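Local coordinates for protein uridylate kinase (Bacillus anthracis, PDB 2JJX) that catalyses, as a bacterial UMP kinase, phosphoryl transfer from ATP to UMP in pyrimidine nucleotide biosynthesis and also binds ATP at an allosteric site, at residues 39-44 with 96-101; 146-151 with 204-209. One frame throughout, in Å; residues are numbered along the deposited sequence.

Contact 1 joins helices 34-48 and 76-101, and contact 2 brings together the beginnings of helices 150-160 and 207-216. They lie on opposite sides of the chain's centre, with their own centres 26 Å apart and their nearest atoms about 13 Å apart, and they do not touch. Helix 76-101 is followed by strand 106-110, which carries R107 of the ATP pocket, but no residue of that pocket lies in either contact. In contact 2, D150 makes a long, weak ion pair with K18, a lysine on the first strand that is probably near the phosphoryl-transfer site, as in relatives. Both contacts belong to the amino acid kinase fold.

Contact 1 of 2, residues 39-44 with 96-101; sequences HIANEI and GVLTSK
The carboxamide of N42 presents its oxygen to the end of K101: OD1 lies 3.3 Å from K101 CE, and the two side chains cross at about a right angle. The first torsion (chi1 -73°) sets N42 CG beside its own backbone N, and from there OD1 comes up to the lysine. A second flat group, the H39 ring, has E43 CG over one face, displaced toward the rim; H39 also meets F225 edge-to-face and bonds the F225 backbone oxygen through NE2, which ties the side of the helix turned away from segment 96-101 to the loop at F225.

Between the two helices, A41 forms the middle of the contact. Its CB stands 3.5 Å from K101 CE and also touches L98 CD1 and V97 CG1, so a single methyl is met by two apolar branches and by the aliphatic part of a lysine. I44 adds a looser contact, with its CD1 4.4 Å from L98 CD2. The local axes pass 9.6 Å apart at a crossing angle of -58°. V97 also packs on W72 of a second subunit, which links this helix pair to the assembly.

The chemistry is therefore mainly apolar, with a polar margin: the bent K101 chain lays its methylenes against A41, its NZ is 3.3 Å from N42 OD1, and it also packs on E38 of helix 34-48, so the amide dipole may be one of several groups that ease its charge.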
loop_
_atom_site.group_PDB
_atom_site.type_symbol
_atom_site.label_atom_id
_atom_site.label_comp_id
_atom_site.label_asym_id
_atom_site.label_seq_id
_atom_site.Cartn_x
_atom_site.Cartn_y
_atom_site.Cartn_z
ATOM N N HIS A 39 20.031 -4.478 31.047
ATOM C CA HIS A 39 20.333 -5.883 31.221
ATOM C C HIS A 39 20.114 -6.586 29.878
ATOM O O HIS A 39 21.002 -7.252 29.365
ATOM C CB HIS A 39 19.425 -6.496 32.295
ATOM C CG HIS A 39 19.679 -7.955 32.518
ATOM N ND1 HIS A 39 20.910 -8.427 32.932
ATOM C CD2 HIS A 39 18.952 -9.054 32.206
ATOM C CE1 HIS A 39 20.903 -9.749 32.929
ATOM N NE2 HIS A 39 19.719 -10.152 32.511
ATOM N N ILE A 40 18.932 -6.402 29.299
ATOM C CA ILE A 40 18.570 -7.013 28.021
ATOM C C ILE A 40 19.573 -6.692 26.918
ATOM O O ILE A 40 19.932 -7.548 26.118
ATOM C CB ILE A 40 17.134 -6.653 27.599
ATOM C CG1 ILE A 40 16.128 -7.125 28.645
ATOM C CG2 ILE A 40 16.808 -7.221 26.223
ATOM C CD1 ILE A 40 14.702 -6.585 28.438
ATOM N N ALA A 41 19.990 -5.433 26.835
ATOM C CA ALA A 41 20.928 -5.016 25.799
ATOM C C ALA A 41 22.246 -5.764 25.969
ATOM O O ALA A 41 22.825 -6.253 25.005
ATOM C CB ALA A 41 21.138 -3.513 25.854
ATOM N N ASN A 42 22.718 -5.839 27.207
ATOM C CA ASN A 42 24.011 -6.433 27.505
ATOM C C ASN A 42 24.046 -7.924 27.204
ATOM O O ASN A 42 25.007 -8.437 26.632
ATOM C CB ASN A 42 24.345 -6.198 28.971
ATOM C CG ASN A 42 24.712 -4.766 29.250
ATOM O OD1 ASN A 42 25.021 -3.997 28.336
ATOM N ND2 ASN A 42 24.682 -4.394 30.520
ATOM N N GLU A 43 22.993 -8.618 27.621
ATOM C CA GLU A 43 22.864 -10.047 27.350
ATOM C C GLU A 43 22.826 -10.303 25.851
ATOM O O GLU A 43 23.302 -11.338 25.385
ATOM C CB GLU A 43 21.564 -10.594 27.950
ATOM C CG GLU A 43 21.519 -10.545 29.463
ATOM C CD GLU A 43 22.758 -11.143 30.103
ATOM O OE1 GLU A 43 22.915 -12.382 30.022
ATOM O OE2 GLU A 43 23.536 -10.377 30.720
ATOM N N ILE A 44 22.198 -9.397 25.104
ATOM C CA ILE A 44 22.074 -9.578 23.657
ATOM C C ILE A 44 23.403 -9.340 22.972
ATOM O O ILE A 44 23.749 -10.042 22.022
ATOM C CB ILE A 44 20.956 -8.698 23.034
ATOM C CG1 ILE A 44 19.591 -9.097 23.570
ATOM C CG2 ILE A 44 20.940 -8.785 21.519
ATOM C CD1 ILE A 44 18.523 -8.131 23.140
ATOM N N GLY A 96 16.517 1.467 20.009
ATOM C CA GLY A 96 17.161 2.651 20.535
ATOM C C GLY A 96 18.265 2.264 21.498
ATOM O O GLY A 96 19.411 2.683 21.348
ATOM N N VAL A 97 17.890 1.482 22.504
ATOM C CA VAL A 97 18.802 0.997 23.522
ATOM C C VAL A 97 20.009 0.308 22.889
ATOM O O VAL A 97 21.156 0.580 23.225
ATOM C CB VAL A 97 18.057 -0.004 24.419
ATOM C CG1 VAL A 97 18.888 -0.358 25.627
ATOM C CG2 VAL A 97 16.705 0.558 24.833
ATOM N N LEU A 98 19.739 -0.630 21.996
ATOM C CA LEU A 98 20.809 -1.386 21.363
ATOM C C LEU A 98 21.760 -0.490 20.594
ATOM O O LEU A 98 22.963 -0.684 20.668
ATOM C CB LEU A 98 20.252 -2.485 20.450
ATOM C CG LEU A 98 20.304 -3.948 20.911
ATOM C CD1 LEU A 98 20.397 -4.084 22.403
ATOM C CD2 LEU A 98 19.072 -4.689 20.430
ATOM N N THR A 99 21.227 0.484 19.865
ATOM C CA THR A 99 22.035 1.416 19.079
ATOM C C THR A 99 23.014 2.199 19.949
ATOM O O THR A 99 24.166 2.426 19.577
ATOM C CB THR A 99 21.139 2.372 18.306
ATOM O OG1 THR A 99 20.357 1.625 17.375
ATOM C CG2 THR A 99 21.978 3.378 17.532
ATOM N N SER A 100 22.527 2.636 21.104
ATOM C CA SER A 100 23.326 3.405 22.031
ATOM C C SER A 100 24.583 2.648 22.482
ATOM O O SER A 100 25.613 3.269 22.751
ATOM C CB SER A 100 22.493 3.805 23.245
ATOM O OG SER A 100 22.507 2.759 24.194
ATOM N N LYS A 101 24.510 1.318 22.537
ATOM C CA LYS A 101 25.616 0.502 23.030
ATOM C C LYS A 101 26.434 -0.245 21.998
ATOM O O LYS A 101 27.494 -0.780 22.311
ATOM C CB LYS A 101 25.112 -0.477 24.082
ATOM C CG LYS A 101 24.720 0.183 25.373
ATOM C CD LYS A 101 23.411 -0.383 25.855
ATOM C CE LYS A 101 23.636 -1.386 26.980
ATOM N NZ LYS A 101 24.172 -0.766 28.240
#

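Contact 2 of 2, residues 146-151 with 204-209; sequences FVTTDY and VMDQAA
D150 accepts the backbone N-H of D206 on OD2, at 3.0 Å from D206 N and nearly straight (168°), using the lone pair that points away from OD1. The same oxygen lies 3.4 Å from M205 CA, while M205 CE reaches D150 CB.

D206 occupies the N-cap position of helix 207-216, yet its carboxylate makes no capping bond; it leans instead toward segment 146-151, with OD2 3.7 Å from T148 CB. The two acid groups come near without touching, the OD2 atoms of D150 and D206 being 4.7 Å apart, and as like charges they would probably repel.

Beyond the two carboxylates the helix starts pack through small groups. The A209 methyl lies against the turn of backbone at D150 and Y151, its CB 3.6 Å from Y151 CA. Y151 CG is anti to the backbone N (chi1 -177°), beside the carbonyl carbon, and the CD1-CE1 edge of the ring faces A208. There A208 C and A209 N lie close to the ring plane, and A208 O is 3.6 Å from Y151 CD1. A208 CB also touches CD1.

Farther out, A209 packs on V154 of helix 150-160, and F146 meets Y216 of a third subunit. The contact thus joins the first turns of two helices that lead into strands 164-169 and 220-224, parallel neighbours in the central sheet.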
loop_
_atom_site.group_PDB
_atom_site.type_symbol
_atom_site.label_atom_id
_atom_site.label_comp_id
_atom_site.label_asym_id
_atom_site.label_seq_id
_atom_site.Cartn_x
_atom_site.Cartn_y
_atom_site.Cartn_z
ATOM N N PHE A 146 -5.299 -15.134 17.827
ATOM C CA PHE A 146 -5.390 -16.448 18.458
ATOM C C PHE A 146 -4.029 -17.012 18.775
ATOM O O PHE A 146 -3.936 -18.143 19.219
ATOM C CB PHE A 146 -6.108 -17.438 17.541
ATOM C CG PHE A 146 -7.347 -16.881 16.908
ATOM C CD1 PHE A 146 -7.588 -17.092 15.574
ATOM C CD2 PHE A 146 -8.247 -16.118 17.638
ATOM C CE1 PHE A 146 -8.706 -16.592 14.977
ATOM C CE2 PHE A 146 -9.326 -15.580 17.023
ATOM C CZ PHE A 146 -9.589 -15.864 15.701
ATOM N N VAL A 147 -2.969 -16.260 18.519
ATOM C CA VAL A 147 -1.632 -16.784 18.751
ATOM C C VAL A 147 -0.824 -15.913 19.698
ATOM O O VAL A 147 -1.056 -14.722 19.841
ATOM C CB VAL A 147 -0.908 -16.940 17.435
ATOM C CG1 VAL A 147 0.081 -15.839 17.266
ATOM C CG2 VAL A 147 -0.256 -18.270 17.373
ATOM N N THR A 148 0.103 -16.550 20.390
ATOM C CA THR A 148 0.972 -15.915 21.371
ATOM C C THR A 148 2.291 -15.553 20.693
ATOM O O THR A 148 2.582 -15.977 19.580
ATOM C CB THR A 148 1.250 -16.907 22.523
ATOM O OG1 THR A 148 0.020 -17.310 23.129
ATOM C CG2 THR A 148 2.151 -16.299 23.570
ATOM N N THR A 149 3.153 -14.894 21.444
ATOM C CA THR A 149 4.499 -14.569 20.994
ATOM C C THR A 149 5.299 -15.824 20.618
ATOM O O THR A 149 6.190 -15.766 19.782
ATOM C CB THR A 149 5.235 -13.822 22.129
ATOM O OG1 THR A 149 4.417 -12.755 22.627
ATOM C CG2 THR A 149 6.559 -13.265 21.666
ATOM N N ASP A 150 5.061 -16.932 21.318
ATOM C CA ASP A 150 5.827 -18.163 21.132
ATOM C C ASP A 150 5.839 -18.598 19.689
ATOM O O ASP A 150 6.900 -18.838 19.129
ATOM C CB ASP A 150 5.247 -19.317 21.957
ATOM C CG ASP A 150 5.080 -18.969 23.431
ATOM O OD1 ASP A 150 5.500 -17.875 23.869
ATOM O OD2 ASP A 150 4.520 -19.804 24.170
ATOM N N TYR A 151 4.648 -18.777 19.125
ATOM C CA TYR A 151 4.468 -19.317 17.781
ATOM C C TYR A 151 5.163 -18.557 16.671
ATOM O O TYR A 151 5.875 -19.160 15.865
ATOM C CB TYR A 151 2.980 -19.502 17.450
ATOM C CG TYR A 151 2.756 -20.135 16.097
ATOM C CD1 TYR A 151 2.881 -21.514 15.926
ATOM C CD2 TYR A 151 2.620 -19.352 14.965
ATOM C CE1 TYR A 151 2.832 -22.097 14.670
ATOM C CE2 TYR A 151 2.561 -19.918 13.701
ATOM C CZ TYR A 151 2.642 -21.296 13.559
ATOM O OH TYR A 151 2.530 -21.875 12.307
ATOM N N VAL A 204 4.740 -25.020 28.930
ATOM C CA VAL A 204 5.967 -24.229 28.937
ATOM C C VAL A 204 5.949 -23.202 27.812
ATOM O O VAL A 204 6.384 -22.063 27.983
ATOM C CB VAL A 204 7.185 -25.165 28.753
ATOM C CG1 VAL A 204 8.440 -24.362 28.697
ATOM C CG2 VAL A 204 7.246 -26.216 29.857
ATOM N N MET A 205 5.482 -23.655 26.654
ATOM C CA MET A 205 5.343 -22.837 25.462
ATOM C C MET A 205 4.180 -23.412 24.646
ATOM O O MET A 205 3.847 -24.572 24.795
ATOM C CB MET A 205 6.654 -22.840 24.652
ATOM C CG MET A 205 6.562 -23.437 23.250
ATOM S SD MET A 205 8.152 -23.304 22.366
ATOM C CE MET A 205 8.295 -21.542 22.193
ATOM N N ASP A 206 3.514 -22.582 23.852
ATOM C CA ASP A 206 2.406 -23.008 23.002
ATOM C C ASP A 206 2.623 -24.411 22.449
ATOM O O ASP A 206 3.707 -24.729 21.975
ATOM C CB ASP A 206 2.328 -22.073 21.798
ATOM C CG ASP A 206 1.068 -21.268 21.772
ATOM O OD1 ASP A 206 0.124 -21.643 22.489
ATOM O OD2 ASP A 206 1.009 -20.274 21.017
ATOM N N GLN A 207 1.573 -25.220 22.431
ATOM C CA GLN A 207 1.640 -26.494 21.749
ATOM C C GLN A 207 1.974 -26.211 20.278
ATOM O O GLN A 207 2.888 -26.812 19.702
ATOM C CB GLN A 207 0.302 -27.240 21.879
ATOM C CG GLN A 207 0.057 -27.767 23.291
ATOM C CD GLN A 207 -1.183 -28.654 23.443
ATOM O OE1 GLN A 207 -1.476 -29.512 22.598
ATOM N NE2 GLN A 207 -1.820 -28.552 24.605
ATOM N N ALA A 208 1.239 -25.275 19.677
ATOM C CA ALA A 208 1.424 -24.971 18.253
ATOM C C ALA A 208 2.864 -24.580 17.917
ATOM O O ALA A 208 3.384 -24.920 16.848
ATOM C CB ALA A 208 0.470 -23.903 17.789
ATOM N N ALA A 209 3.506 -23.871 18.841
ATOM C CA ALA A 209 4.865 -23.412 18.617
ATOM C C ALA A 209 5.829 -24.587 18.755
ATOM O O ALA A 209 6.743 -24.763 17.966
ATOM C CB ALA A 209 5.203 -22.302 19.577
#